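Local coordinates for integron cassette protein VCH_CASS2 (Vibrio cholerae, PDB 3GK6), which probably acts as a cationic drug-binding module of the integron-associated effector-binding family, although its cellular role is unknown, at residues P65-K70 with S94-P99. Residues are numbered along the deposited sequence; the frame is centred on the assembly and turned at random.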
loop_
_atom_site.group_PDB
_atom_site.type_symbol
_atom_site.label_atom_id
_atom_site.label_comp_id
_atom_site.label_asym_id
_atom_site.label_seq_id
_atom_site.Cartn_x
_atom_site.Cartn_y
_atom_site.Cartn_z
ATOM N N PRO A 65 -0.127 14.918 11.355
ATOM C CA PRO A 65 0.485 16.026 12.101
ATOM C C PRO A 65 1.736 15.600 12.874
ATOM O O PRO A 65 2.519 16.449 13.296
ATOM C CB PRO A 65 -0.624 16.452 13.077
ATOM C CG PRO A 65 -1.892 15.972 12.445
ATOM C CD PRO A 65 -1.528 14.691 11.754
ATOM N N LYS A 66 1.917 14.295 13.045
ATOM C CA LYS A 66 3.039 13.760 13.809
ATOM C C LYS A 66 4.214 13.311 12.938
ATOM O O LYS A 66 5.232 12.851 13.457
ATOM C CB LYS A 66 2.564 12.600 14.686
ATOM C CG LYS A 66 1.652 13.036 15.817
ATOM C CD LYS A 66 1.076 11.851 16.567
ATOM C CE LYS A 66 0.186 12.312 17.712
ATOM N NZ LYS A 66 -0.876 13.257 17.251
ATOM N N LEU A 67 4.074 13.436 11.620
ATOM C CA LEU A 67 5.133 13.022 10.702
ATOM C C LEU A 67 6.246 14.060 10.609
ATOM O O LEU A 67 6.062 15.220 10.977
ATOM C CB LEU A 67 4.562 12.754 9.306
ATOM C CG LEU A 67 3.464 11.697 9.226
ATOM C CD1 LEU A 67 2.856 11.640 7.820
ATOM C CD2 LEU A 67 4.006 10.338 9.646
ATOM N N THR A 68 7.405 13.632 10.117
ATOM C CA THR A 68 8.520 14.541 9.876
ATOM C C THR A 68 8.772 14.630 8.380
ATOM O O THR A 68 8.095 13.967 7.597
ATOM C CB THR A 68 9.804 14.067 10.580
ATOM O OG1 THR A 68 10.211 12.804 10.041
ATOM C CG2 THR A 68 9.569 13.925 12.074
ATOM N N ASP A 69 9.742 15.447 7.980
ATOM C CA ASP A 69 10.045 15.621 6.562
ATOM C C ASP A 69 10.706 14.383 5.967
ATOM O O ASP A 69 10.717 14.199 4.751
ATOM C CB ASP A 69 10.921 16.855 6.334
ATOM C CG ASP A 69 10.105 18.126 6.159
ATOM O OD1 ASP A 69 8.870 18.024 5.998
ATOM O OD2 ASP A 69 10.699 19.226 6.176
ATOM N N LYS A 70 11.252 13.535 6.827
ATOM C CA LYS A 70 11.896 12.313 6.370
ATOM C C LYS A 70 10.977 11.099 6.518
ATOM O O LYS A 70 11.383 9.970 6.240
ATOM C CB LYS A 70 13.215 12.082 7.114
ATOM C CG LYS A 70 14.247 13.175 6.884
ATOM C CD LYS A 70 15.652 12.709 7.239
ATOM C CE LYS A 70 15.791 12.432 8.727
ATOM N NZ LYS A 70 17.211 12.206 9.116
ATOM N N SER A 94 3.470 4.714 8.499
ATOM C CA SER A 94 4.718 5.397 8.216
ATOM C C SER A 94 5.831 4.814 9.074
ATOM O O SER A 94 5.596 4.253 10.147
ATOM C CB SER A 94 4.579 6.906 8.477
ATOM O OG SER A 94 5.801 7.596 8.263
ATOM N N ASP A 95 7.051 4.947 8.594
ATOM C CA ASP A 95 8.171 4.334 9.280
ATOM C C ASP A 95 8.536 5.046 10.589
ATOM O O ASP A 95 9.079 4.423 11.502
ATOM C CB ASP A 95 9.372 4.180 8.340
ATOM C CG ASP A 95 9.822 5.492 7.716
ATOM O OD1 ASP A 95 9.146 6.531 7.873
ATOM O OD2 ASP A 95 10.880 5.473 7.048
ATOM N N THR A 96 8.205 6.331 10.702
ATOM C CA THR A 96 8.622 7.108 11.870
ATOM C C THR A 96 7.597 7.113 13.006
ATOM O O THR A 96 7.917 7.480 14.131
ATOM C CB THR A 96 8.970 8.565 11.508
ATOM O OG1 THR A 96 7.798 9.237 11.032
ATOM C CG2 THR A 96 10.064 8.610 10.443
ATOM N N LEU A 97 6.365 6.718 12.714
ATOM C CA LEU A 97 5.360 6.610 13.762
ATOM C C LEU A 97 5.695 5.441 14.676
ATOM O O LEU A 97 6.436 4.542 14.288
ATOM C CB LEU A 97 3.972 6.429 13.148
ATOM C CG LEU A 97 3.491 7.635 12.348
ATOM C CD1 LEU A 97 2.243 7.273 11.557
ATOM C CD2 LEU A 97 3.229 8.836 13.269
ATOM N N SER A 98 5.165 5.471 15.897
ATOM C CA SER A 98 5.305 4.366 16.842
ATOM C C SER A 98 3.984 4.170 17.587
ATOM O O SER A 98 3.258 5.135 17.820
ATOM C CB SER A 98 6.460 4.621 17.825
ATOM O OG SER A 98 6.375 5.906 18.414
ATOM N N PRO A 99 3.664 2.917 17.957
ATOM C CA PRO A 99 2.353 2.578 18.531
ATOM C C PRO A 99 2.065 3.274 19.864
ATOM O O PRO A 99 1.071 2.955 20.517
ATOM C CB PRO A 99 2.432 1.058 18.732
ATOM C CG PRO A 99 3.566 0.599 17.889
ATOM C CD PRO A 99 4.537 1.737 17.841
HETATM O O HOH W 1 6.760 10.580 13.105
#
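Leu-67 overlaps Ser-94 and Leu-97 with a single methyl, CD2, which enters the angle between their two side chains. The contact joins two loops of the antiparallel barrel of this protein of the integron-associated effector-binding family: residues 65-70 belong to the link from helix 52-62 to strand 73-78, and residues 94-99 lead from the end of strand 88-94 towards strand 106-121. CD2 of Leu-67 lies 3.9 Å from CG of Leu-97 and is nearly as close to both of that leucine's methyls, so it meets the fork of the branch. Leu-67 CD2 also rests against the CB-OG bond of Ser-94, 3.6 Å from OG and scarcely farther from CB. This hydroxyl has its polar partner in the backbone oxygen of Lys-72. Phe-59 of helix 52-62 touches both leucines, which extends the apolar patch to the helix; a bound polyether, probably from the crystallisation liquor, lies about 5 Å from the side chain of Leu-67. At the edge of the patch, CD2 of Leu-97 approaches CB of Lys-66 at 4.1 Å, while the rest of the lysine runs off from the contact.

No direct hydrogen bond joins 65-70 to 94-99; between these segments one water makes the polar connection, donating to the backbone O of Lys-66 at 2.8 Å. Ser-71, next in the chain after Lys-70, hydrogen-bonds through OG to Thr-68 N and the Thr-96 hydroxyl, linking its loop to the other. With chi1 at 64°, the Thr-96 hydroxyl is staggered over its own main chain, where OG1 meets the bridging water at 2.7 Å.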